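Local coordinates for DUF1818 domain-containing protein (Prochlorococcus marinus, PDB 2IT9), which is of unknown function but may bind DNA, and belongs to a family probably related to PC4-like proteins, at residues Ile3-Phe14 with Val110-Met121; Ile25-Asp35 with Asn99-Pro107. One frame throughout, in Å; residues are numbered along the deposited sequence.

Interaction 1: Ile3-Phe14 with Val110-Met121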
loop_
_atom_site.group_PDB
_atom_site.type_symbol
_atom_site.label_atom_id
_atom_site.label_comp_id
_atom_site.label_asym_id
_atom_site.label_seq_id
_atom_site.Cartn_x
_atom_site.Cartn_y
_atom_site.Cartn_z
ATOM N N ILE A 3 7.661 0.807 -18.862
ATOM C CA ILE A 3 6.299 0.940 -19.400
ATOM C C ILE A 3 5.446 1.328 -18.202
ATOM O O ILE A 3 5.335 0.586 -17.241
ATOM C CB ILE A 3 5.766 -0.357 -20.056
ATOM C CG1 ILE A 3 6.645 -0.760 -21.214
ATOM C CG2 ILE A 3 4.309 -0.132 -20.482
ATOM C CD1 ILE A 3 6.351 -2.114 -21.801
ATOM N N LYS A 4 4.823 2.504 -18.250
ATOM C CA LYS A 4 3.962 2.934 -17.170
ATOM C C LYS A 4 2.589 3.347 -17.703
ATOM O O LYS A 4 2.498 3.923 -18.799
ATOM C CB LYS A 4 4.572 4.123 -16.473
ATOM C CG LYS A 4 3.695 4.750 -15.441
ATOM C CD LYS A 4 4.435 5.884 -14.750
ATOM C CE LYS A 4 3.534 6.526 -13.729
ATOM N NZ LYS A 4 4.216 7.698 -13.145
ATOM N N LYS A 5 1.588 3.060 -16.901
ATOM C CA LYS A 5 0.233 3.449 -17.165
ATOM C C LYS A 5 -0.294 4.003 -15.854
ATOM O O LYS A 5 -0.090 3.400 -14.830
ATOM C CB LYS A 5 -0.604 2.247 -17.593
ATOM C CG LYS A 5 -0.175 1.696 -18.989
ATOM C CD LYS A 5 -1.142 0.656 -19.493
ATOM C CE LYS A 5 -0.664 0.041 -20.765
ATOM N NZ LYS A 5 -0.440 1.068 -21.812
ATOM N N GLU A 6 -1.036 5.105 -15.925
ATOM C CA GLU A 6 -1.477 5.786 -14.731
ATOM C C GLU A 6 -2.750 6.576 -14.969
ATOM O O GLU A 6 -3.042 6.990 -16.068
ATOM C CB GLU A 6 -0.328 6.756 -14.380
ATOM C CG GLU A 6 -0.545 7.650 -13.231
ATOM C CD GLU A 6 0.747 8.364 -12.803
ATOM O OE1 GLU A 6 1.396 9.029 -13.656
ATOM O OE2 GLU A 6 1.072 8.248 -11.593
ATOM N N GLY A 7 -3.507 6.781 -13.912
ATOM C CA GLY A 7 -4.677 7.612 -13.952
ATOM C C GLY A 7 -5.052 7.955 -12.526
ATOM O O GLY A 7 -4.375 7.519 -11.571
ATOM N N PRO A 8 -6.122 8.748 -12.361
ATOM C CA PRO A 8 -6.595 9.075 -11.015
ATOM C C PRO A 8 -6.807 7.837 -10.154
ATOM O O PRO A 8 -7.608 6.958 -10.498
ATOM C CB PRO A 8 -7.897 9.844 -11.289
ATOM C CG PRO A 8 -7.642 10.489 -12.637
ATOM C CD PRO A 8 -6.916 9.427 -13.402
ATOM N N GLY A 9 -5.994 7.724 -9.098
ATOM C CA GLY A 9 -6.074 6.661 -8.105
ATOM C C GLY A 9 -5.310 5.381 -8.366
ATOM O O GLY A 9 -5.350 4.477 -7.546
ATOM N N TRP A 10 -4.542 5.315 -9.462
ATOM C CA TRP A 10 -3.810 4.108 -9.772
ATOM C C TRP A 10 -2.613 4.273 -10.744
ATOM O O TRP A 10 -2.534 5.183 -11.559
ATOM C CB TRP A 10 -4.783 3.093 -10.424
ATOM C CG TRP A 10 -5.248 3.545 -11.788
ATOM C CD1 TRP A 10 -6.261 4.393 -12.080
ATOM C CD2 TRP A 10 -4.666 3.180 -13.026
ATOM N NE1 TRP A 10 -6.359 4.573 -13.427
ATOM C CE2 TRP A 10 -5.367 3.869 -14.040
ATOM C CE3 TRP A 10 -3.618 2.336 -13.381
ATOM C CZ2 TRP A 10 -5.072 3.718 -15.380
ATOM C CZ3 TRP A 10 -3.302 2.229 -14.741
ATOM C CH2 TRP A 10 -4.032 2.879 -15.697
ATOM N N ARG A 11 -1.743 3.277 -10.670
ATOM C CA ARG A 11 -0.653 3.143 -11.603
ATOM C C ARG A 11 -0.130 1.692 -11.645
ATOM O O ARG A 11 -0.262 0.914 -10.660
ATOM C CB ARG A 11 0.473 4.137 -11.293
ATOM C CG ARG A 11 1.136 3.860 -9.958
ATOM C CD ARG A 11 2.159 4.931 -9.650
ATOM N NE ARG A 11 2.496 4.847 -8.221
ATOM C CZ ARG A 11 3.701 5.113 -7.723
ATOM N NH1 ARG A 11 4.735 5.403 -8.523
ATOM N NH2 ARG A 11 3.894 5.044 -6.418
ATOM N N ILE A 12 0.484 1.348 -12.770
ATOM C CA ILE A 12 1.153 0.083 -13.000
ATOM C C ILE A 12 2.436 0.413 -13.754
ATOM O O ILE A 12 2.387 1.157 -14.716
ATOM C CB ILE A 12 0.335 -0.864 -13.851
ATOM C CG1 ILE A 12 -1.037 -1.074 -13.228
ATOM C CG2 ILE A 12 1.042 -2.174 -14.031
ATOM C CD1 ILE A 12 -1.808 -2.081 -13.985
ATOM N N ILE A 13 3.569 -0.125 -13.302
ATOM C CA ILE A 13 4.832 0.180 -13.917
ATOM C C ILE A 13 5.658 -1.082 -14.103
ATOM O O ILE A 13 5.747 -1.889 -13.185
ATOM C CB ILE A 13 5.720 1.207 -13.096
ATOM C CG1 ILE A 13 4.923 2.432 -12.658
ATOM C CG2 ILE A 13 7.045 1.557 -13.943
ATOM C CD1 ILE A 13 5.633 3.383 -11.775
ATOM N N PHE A 14 6.193 -1.266 -15.300
ATOM C CA PHE A 14 7.116 -2.367 -15.556
ATOM C C PHE A 14 8.483 -1.748 -15.844
ATOM O O PHE A 14 8.598 -0.813 -16.664
ATOM C CB PHE A 14 6.678 -3.223 -16.734
ATOM C CG PHE A 14 7.692 -4.261 -17.122
ATOM C CD1 PHE A 14 7.956 -5.334 -16.269
ATOM C CD2 PHE A 14 8.379 -4.190 -18.331
ATOM C CE1 PHE A 14 8.895 -6.295 -16.615
ATOM C CE2 PHE A 14 9.309 -5.154 -18.674
ATOM C CZ PHE A 14 9.557 -6.213 -17.811
ATOM N N VAL A 110 -12.118 3.229 -10.233
ATOM C CA VAL A 110 -10.687 3.050 -10.415
ATOM C C VAL A 110 -10.370 1.623 -10.935
ATOM O O VAL A 110 -9.530 1.409 -11.839
ATOM C CB VAL A 110 -9.933 3.336 -9.081
ATOM C CG1 VAL A 110 -8.498 2.854 -9.177
ATOM C CG2 VAL A 110 -10.042 4.831 -8.711
ATOM N N THR A 111 -11.045 0.641 -10.355
ATOM C CA THR A 111 -10.863 -0.769 -10.727
ATOM C C THR A 111 -11.003 -1.017 -12.240
ATOM O O THR A 111 -10.212 -1.753 -12.816
ATOM C CB THR A 111 -11.855 -1.681 -9.943
ATOM O OG1 THR A 111 -13.158 -1.107 -10.015
ATOM C CG2 THR A 111 -11.401 -1.841 -8.491
ATOM N N ASN A 112 -11.986 -0.402 -12.857
ATOM C CA ASN A 112 -12.174 -0.553 -14.315
ATOM C C ASN A 112 -10.971 -0.075 -15.108
ATOM O O ASN A 112 -10.578 -0.688 -16.106
ATOM C CB ASN A 112 -13.451 0.126 -14.787
ATOM C CG ASN A 112 -14.683 -0.636 -14.355
ATOM O OD1 ASN A 112 -14.734 -1.880 -14.457
ATOM N ND2 ASN A 112 -15.682 0.087 -13.869
ATOM N N ASN A 113 -10.354 0.993 -14.643
ATOM C CA ASN A 113 -9.190 1.531 -15.339
ATOM C C ASN A 113 -7.988 0.641 -15.124
ATOM O O ASN A 113 -7.227 0.407 -16.050
ATOM C CB ASN A 113 -8.965 2.995 -14.937
ATOM C CG ASN A 113 -10.170 3.882 -15.270
ATOM O OD1 ASN A 113 -10.666 3.895 -16.397
ATOM N ND2 ASN A 113 -10.624 4.641 -14.298
ATOM N N VAL A 114 -7.837 0.099 -13.913
ATOM C CA VAL A 114 -6.752 -0.814 -13.603
ATOM C C VAL A 114 -6.874 -2.059 -14.479
ATOM O O VAL A 114 -5.877 -2.532 -15.058
ATOM C CB VAL A 114 -6.767 -1.204 -12.150
ATOM C CG1 VAL A 114 -5.815 -2.364 -11.883
ATOM C CG2 VAL A 114 -6.375 0.022 -11.299
ATOM N N VAL A 115 -8.087 -2.582 -14.588
ATOM C CA VAL A 115 -8.317 -3.783 -15.396
ATOM C C VAL A 115 -7.943 -3.518 -16.827
ATOM O O VAL A 115 -7.243 -4.321 -17.445
ATOM C CB VAL A 115 -9.786 -4.301 -15.265
ATOM C CG1 VAL A 115 -10.116 -5.290 -16.359
ATOM C CG2 VAL A 115 -9.982 -4.937 -13.878
ATOM N N ASN A 116 -8.428 -2.405 -17.372
ATOM C CA ASN A 116 -8.101 -2.043 -18.733
ATOM C C ASN A 116 -6.587 -1.969 -18.968
ATOM O O ASN A 116 -6.104 -2.424 -20.026
ATOM C CB ASN A 116 -8.803 -0.730 -19.109
ATOM C CG ASN A 116 -10.330 -0.897 -19.266
ATOM O OD1 ASN A 116 -10.843 -2.018 -19.432
ATOM N ND2 ASN A 116 -11.052 0.226 -19.257
ATOM N N ALA A 117 -5.853 -1.407 -17.997
ATOM C CA ALA A 117 -4.377 -1.301 -18.087
ATOM C C ALA A 117 -3.743 -2.680 -18.034
ATOM O O ALA A 117 -2.803 -2.941 -18.752
ATOM C CB ALA A 117 -3.813 -0.424 -16.959
HETATM N N MSE A 118 -4.227 -3.556 -17.154
HETATM C CA MSE A 118 -3.701 -4.913 -17.046
HETATM C C MSE A 118 -3.845 -5.646 -18.332
HETATM O O MSE A 118 -2.903 -6.321 -18.757
HETATM C CB MSE A 118 -4.429 -5.702 -15.951
HETATM C CG MSE A 118 -4.065 -5.246 -14.604
HETATM SE SE MSE A 118 -5.023 -6.270 -13.253
HETATM C CE MSE A 118 -4.090 -5.647 -11.735
ATOM N N ARG A 119 -5.015 -5.534 -18.954
ATOM C CA ARG A 119 -5.265 -6.213 -20.217
ATOM C C ARG A 119 -4.394 -5.739 -21.389
ATOM O O ARG A 119 -4.153 -6.506 -22.318
ATOM C CB ARG A 119 -6.721 -6.025 -20.639
ATOM C CG ARG A 119 -7.755 -6.723 -19.801
ATOM C CD ARG A 119 -9.122 -6.743 -20.539
ATOM N NE ARG A 119 -10.117 -7.542 -19.810
ATOM C CZ ARG A 119 -11.199 -7.084 -19.166
ATOM N NH1 ARG A 119 -11.519 -5.787 -19.167
ATOM N NH2 ARG A 119 -12.008 -7.955 -18.543
ATOM N N SER A 120 -3.950 -4.487 -21.365
ATOM C CA SER A 120 -3.203 -3.916 -22.470
ATOM C C SER A 120 -1.736 -3.602 -22.212
ATOM O O SER A 120 -1.143 -2.895 -23.019
ATOM C CB SER A 120 -3.878 -2.606 -22.865
ATOM O OG SER A 120 -3.772 -1.675 -21.804
HETATM N N MSE A 121 -1.125 -4.108 -21.138
HETATM C CA MSE A 121 0.270 -3.689 -20.824
HETATM C C MSE A 121 1.315 -3.698 -22.001
HETATM O O MSE A 121 2.168 -2.792 -22.120
HETATM C CB MSE A 121 0.812 -4.440 -19.618
HETATM C CG MSE A 121 0.330 -3.956 -18.289
HETATM SE SE MSE A 121 0.679 -2.051 -17.739
HETATM C CE MSE A 121 2.643 -1.867 -17.510
HETATM O O HOH W 1 -0.407 -0.130 -24.360
HETATM O O HOH W 2 -9.132 6.389 -12.600
#

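Interaction 2: Ile25-Asp35 with Asn99-Pro107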
loop_
_atom_site.group_PDB
_atom_site.type_symbol
_atom_site.label_atom_id
_atom_site.label_comp_id
_atom_site.label_asym_id
_atom_site.label_seq_id
_atom_site.Cartn_x
_atom_site.Cartn_y
_atom_site.Cartn_z
ATOM N N ILE A 25 2.613 -1.988 -8.722
ATOM C CA ILE A 25 1.200 -1.620 -8.770
ATOM C C ILE A 25 0.978 -0.576 -7.694
ATOM O O ILE A 25 1.612 -0.625 -6.606
ATOM C CB ILE A 25 0.236 -2.820 -8.634
ATOM C CG1 ILE A 25 0.496 -3.599 -7.353
ATOM C CG2 ILE A 25 0.342 -3.730 -9.856
ATOM C CD1 ILE A 25 -0.617 -4.569 -6.934
ATOM N N GLY A 26 0.147 0.411 -8.012
ATOM C CA GLY A 26 -0.155 1.483 -7.096
ATOM C C GLY A 26 -1.597 1.949 -6.997
ATOM O O GLY A 26 -2.310 1.911 -7.979
ATOM N N GLY A 27 -1.999 2.352 -5.779
ATOM C CA GLY A 27 -3.260 3.010 -5.485
ATOM C C GLY A 27 -2.973 4.475 -5.130
ATOM O O GLY A 27 -1.881 5.000 -5.377
ATOM N N GLU A 28 -3.931 5.172 -4.544
ATOM C CA GLU A 28 -3.689 6.577 -4.217
ATOM C C GLU A 28 -2.616 6.752 -3.135
ATOM O O GLU A 28 -1.787 7.659 -3.215
ATOM C CB GLU A 28 -4.955 7.228 -3.704
ATOM C CG GLU A 28 -4.827 8.731 -3.582
ATOM C CD GLU A 28 -6.077 9.397 -3.097
ATOM O OE1 GLU A 28 -6.861 8.747 -2.375
ATOM O OE2 GLU A 28 -6.249 10.599 -3.412
ATOM N N THR A 29 -2.662 5.884 -2.133
ATOM C CA THR A 29 -1.805 6.015 -0.952
ATOM C C THR A 29 -0.819 4.859 -0.759
ATOM O O THR A 29 -0.279 4.684 0.342
ATOM C CB THR A 29 -2.690 6.110 0.310
ATOM O OG1 THR A 29 -3.398 4.873 0.536
ATOM C CG2 THR A 29 -3.659 7.282 0.244
ATOM N N TRP A 30 -0.600 4.043 -1.792
ATOM C CA TRP A 30 0.295 2.906 -1.638
ATOM C C TRP A 30 0.808 2.441 -2.987
ATOM O O TRP A 30 0.229 2.753 -4.015
ATOM C CB TRP A 30 -0.465 1.711 -0.991
ATOM C CG TRP A 30 -1.739 1.285 -1.800
ATOM C CD1 TRP A 30 -3.007 1.711 -1.599
ATOM C CD2 TRP A 30 -1.798 0.369 -2.923
ATOM N NE1 TRP A 30 -3.865 1.135 -2.514
ATOM C CE2 TRP A 30 -3.144 0.332 -3.364
ATOM C CE3 TRP A 30 -0.836 -0.360 -3.634
ATOM C CZ2 TRP A 30 -3.553 -0.431 -4.472
ATOM C CZ3 TRP A 30 -1.250 -1.116 -4.760
ATOM C CH2 TRP A 30 -2.594 -1.146 -5.154
ATOM N N ALA A 31 1.925 1.721 -2.943
ATOM C CA ALA A 31 2.465 1.017 -4.113
ATOM C C ALA A 31 3.254 -0.156 -3.581
ATOM O O ALA A 31 3.838 -0.055 -2.500
ATOM C CB ALA A 31 3.331 1.905 -4.927
ATOM N N ILE A 32 3.221 -1.296 -4.273
ATOM C CA ILE A 32 4.052 -2.423 -3.953
ATOM C C ILE A 32 4.665 -2.993 -5.242
ATOM O O ILE A 32 4.067 -2.929 -6.317
ATOM C CB ILE A 32 3.317 -3.578 -3.203
ATOM C CG1 ILE A 32 2.148 -4.114 -4.027
ATOM C CG2 ILE A 32 2.813 -3.122 -1.847
ATOM C CD1 ILE A 32 1.497 -5.367 -3.385
ATOM N N GLU A 33 5.882 -3.479 -5.122
ATOM C CA GLU A 33 6.594 -4.086 -6.252
ATOM C C GLU A 33 6.256 -5.572 -6.287
ATOM O O GLU A 33 6.055 -6.192 -5.244
ATOM C CB GLU A 33 8.096 -3.911 -6.117
ATOM C CG GLU A 33 8.586 -2.458 -6.144
ATOM C CD GLU A 33 10.104 -2.393 -5.999
ATOM O OE1 GLU A 33 10.688 -3.387 -5.509
ATOM O OE2 GLU A 33 10.689 -1.371 -6.364
ATOM N N LEU A 34 6.209 -6.144 -7.484
ATOM C CA LEU A 34 5.885 -7.554 -7.682
ATOM C C LEU A 34 6.878 -8.247 -8.571
ATOM O O LEU A 34 7.432 -7.615 -9.496
ATOM C CB LEU A 34 4.519 -7.682 -8.382
ATOM C CG LEU A 34 3.286 -7.033 -7.779
ATOM C CD1 LEU A 34 2.063 -7.191 -8.701
ATOM C CD2 LEU A 34 2.985 -7.589 -6.378
ATOM N N ASP A 35 7.095 -9.539 -8.332
ATOM C CA ASP A 35 7.942 -10.346 -9.210
ATOM C C ASP A 35 7.072 -10.872 -10.367
ATOM O O ASP A 35 5.861 -10.804 -10.289
ATOM C CB ASP A 35 8.747 -11.442 -8.455
ATOM C CG ASP A 35 7.911 -12.597 -7.973
ATOM O OD1 ASP A 35 6.858 -12.914 -8.569
ATOM O OD2 ASP A 35 8.344 -13.252 -6.989
ATOM N N ASN A 99 8.204 -14.092 0.053
ATOM C CA ASN A 99 8.325 -12.652 -0.245
ATOM C C ASN A 99 7.492 -11.859 0.760
ATOM O O ASN A 99 6.531 -12.394 1.266
ATOM C CB ASN A 99 7.716 -12.374 -1.603
ATOM C CG ASN A 99 8.620 -12.713 -2.801
ATOM O OD1 ASN A 99 9.792 -13.039 -2.675
ATOM N ND2 ASN A 99 8.051 -12.554 -3.995
ATOM N N ARG A 100 7.837 -10.604 1.046
ATOM C CA ARG A 100 7.055 -9.746 1.984
ATOM C C ARG A 100 5.549 -9.762 1.715
ATOM O O ARG A 100 5.088 -9.572 0.587
ATOM C CB ARG A 100 7.583 -8.306 1.870
ATOM C CG ARG A 100 6.884 -7.251 2.664
ATOM C CD ARG A 100 7.135 -5.834 2.124
ATOM N NE ARG A 100 8.512 -5.555 1.733
ATOM C CZ ARG A 100 9.507 -5.405 2.593
ATOM N NH1 ARG A 100 9.309 -5.590 3.881
ATOM N NH2 ARG A 100 10.731 -5.120 2.164
ATOM N N GLY A 101 4.752 -9.922 2.757
ATOM C CA GLY A 101 3.312 -9.897 2.610
ATOM C C GLY A 101 2.790 -8.488 2.531
ATOM O O GLY A 101 3.462 -7.526 2.929
ATOM N N ALA A 102 1.634 -8.353 1.921
ATOM C CA ALA A 102 0.990 -7.055 1.795
ATOM C C ALA A 102 -0.518 -7.197 1.577
ATOM O O ALA A 102 -1.018 -8.278 1.252
ATOM C CB ALA A 102 1.600 -6.279 0.642
ATOM N N GLU A 103 -1.220 -6.087 1.753
ATOM C CA GLU A 103 -2.628 -6.006 1.462
ATOM C C GLU A 103 -2.832 -4.633 0.847
ATOM O O GLU A 103 -2.311 -3.633 1.329
ATOM C CB GLU A 103 -3.456 -6.148 2.740
ATOM C CG GLU A 103 -3.120 -7.338 3.594
ATOM C CD GLU A 103 -3.979 -7.390 4.861
ATOM O OE1 GLU A 103 -4.821 -6.477 5.025
ATOM O OE2 GLU A 103 -3.801 -8.323 5.680
ATOM N N VAL A 104 -3.566 -4.573 -0.255
ATOM C CA VAL A 104 -3.813 -3.332 -0.949
ATOM C C VAL A 104 -5.259 -3.290 -1.430
ATOM O O VAL A 104 -5.950 -4.332 -1.458
ATOM C CB VAL A 104 -2.821 -3.108 -2.102
ATOM C CG1 VAL A 104 -1.376 -3.084 -1.591
ATOM C CG2 VAL A 104 -2.959 -4.183 -3.165
ATOM N N TYR A 105 -5.674 -2.106 -1.878
ATOM C CA TYR A 105 -7.098 -1.886 -2.228
ATOM C C TYR A 105 -7.284 -0.811 -3.278
ATOM O O TYR A 105 -6.604 0.240 -3.232
ATOM C CB TYR A 105 -7.855 -1.528 -0.966
ATOM C CG TYR A 105 -9.263 -1.007 -1.149
ATOM C CD1 TYR A 105 -10.349 -1.891 -1.144
ATOM C CD2 TYR A 105 -9.512 0.347 -1.270
ATOM C CE1 TYR A 105 -11.668 -1.417 -1.258
ATOM C CE2 TYR A 105 -10.833 0.831 -1.393
ATOM C CZ TYR A 105 -11.889 -0.074 -1.392
ATOM O OH TYR A 105 -13.201 0.365 -1.510
ATOM N N TRP A 106 -8.164 -1.087 -4.253
ATOM C CA TRP A 106 -8.599 -0.094 -5.248
ATOM C C TRP A 106 -10.108 0.080 -5.102
ATOM O O TRP A 106 -10.836 -0.920 -4.962
ATOM C CB TRP A 106 -8.317 -0.493 -6.692
ATOM C CG TRP A 106 -6.876 -0.392 -7.113
ATOM C CD1 TRP A 106 -6.145 0.752 -7.217
ATOM C CD2 TRP A 106 -6.038 -1.456 -7.591
ATOM N NE1 TRP A 106 -4.890 0.467 -7.710
ATOM C CE2 TRP A 106 -4.788 -0.885 -7.926
ATOM C CE3 TRP A 106 -6.216 -2.833 -7.752
ATOM C CZ2 TRP A 106 -3.728 -1.650 -8.426
ATOM C CZ3 TRP A 106 -5.168 -3.595 -8.236
ATOM C CH2 TRP A 106 -3.949 -3.013 -8.588
ATOM N N PRO A 107 -10.584 1.329 -5.104
ATOM C CA PRO A 107 -12.001 1.586 -4.941
ATOM C C PRO A 107 -12.772 1.462 -6.268
ATOM O O PRO A 107 -12.168 1.270 -7.347
ATOM C CB PRO A 107 -12.014 3.017 -4.419
ATOM C CG PRO A 107 -10.886 3.650 -5.162
ATOM C CD PRO A 107 -9.821 2.585 -5.192
#

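Interaction 1: Ile3-Phe14 with Val110-Met121
Trp10 lies against the C-terminal helix 110-120, which runs nearly along strand 10-14 (angle 16°) and packs against the antiparallel beta-hairpin 3-14, consistent with the PC4-like family to which the protein is assigned. The hairpin turns through a type II turn, where Gly9, at positive phi, lets Val110 CG2 come so close that a CB would clash with it. With CG of Trp10 between its backbone N and carbonyl carbon (chi1 68°), the indole folds back over its own hairpin: one face meets the backbone of Glu6 and Gly7, and the other looks onto the helix at Asn113 and Val114. Val114 CG2 lies alongside, 3.6 Å from Trp10 CB, the two side chains pointing opposite ways, while Ala117 CB comes in obliquely, 3.5 Å from Trp10 CZ3. An alanine here would take away the indole and is likely to open a gap over Asn113 CB and Ala117 CB where the ring lay. Two residues along the strand, on the same side, Ile12 CD1 reaches Met118 CG at 3.9 Å. Selenomethionine Met121, bent at both chi2 and chi3, curls its tip back under the strands; its SE lies 3.7 Å from Ile12 CG2, beside the aliphatic run of Lys5. Beyond that run the Lys5 amine gives a hydrogen bond to a water, NZ to O 2.8 Å, which in turn donates to Ser120 O.

Interaction 2: Ile25-Asp35 with Asn99-Pro107
Trp30 CG stands between its own backbone N and carbonyl carbon (chi1 57°), which folds the indole over the turn so that one face rests on Gly27 N and the opposite face receives Val104. The valine comes in almost exactly along the ring normal: its CB is 3.4 Å from the centroid of the six-membered ring, a CH-pi contact. Trp106, with CG anti to its carbonyl carbon (chi1 -74°), swings its ring back toward the hairpin, where CZ2 lies 3.5 Å from Trp30 CH2. The two indole planes stand at 53°, an oblique pairing in which Trp30 CZ2 and CH2 lie over one face of Trp106.

Each indole N-H is spent on a backbone carbonyl of the other segment. Trp106 NE1 donates to Gly26 O at 3.0 Å in a fairly straight bond, the oxygen lying in the indole plane although the donor is above the carbonyl plane. Trp30 NE1 reaches Tyr105 O, also at 3.0 Å, in a more bent bond. Farther along, Ile32 and Val104 meet tip to tip, with Ala102 CB beside Ile32 CD1. At the far end Asn99 ND2 meets Asp35 OD2 from above the carboxylate plane, 3.1 Å away; Asn99 ND2 also bonds to Glu38, while Asp35 OD1 accepts from Glu38 N as the N-cap of helix 36-56.

Residues Trp30-Ile32 and Ala102-Val104 pair in an antiparallel ladder with the second subunit, so the contact joins the two four-stranded sheets at the dimer interface, consistent with a PC4-like fold.

How the interactions relate
Both interactions draw on the same N-terminal sheet, in which strands 10-15 and 23-26 are neighbours, joined here by a probable hydrogen bond from Gly26 N to Arg11 O. Interaction 1 places the C-terminal helix on that sheet and is only partly buried; it is apolar packing, with water bridging polar groups at its margin. Interaction 2 is a buried contact between the two sheets; it relies on direct indole-to-carbonyl bonds as well as aromatic and aliphatic packing. Trp106 ties the two together, since its side chain touches Trp10, Val114 and Met118. The dimer also spans both, through a salt bridge between Arg11 and Glu103 of the second subunit.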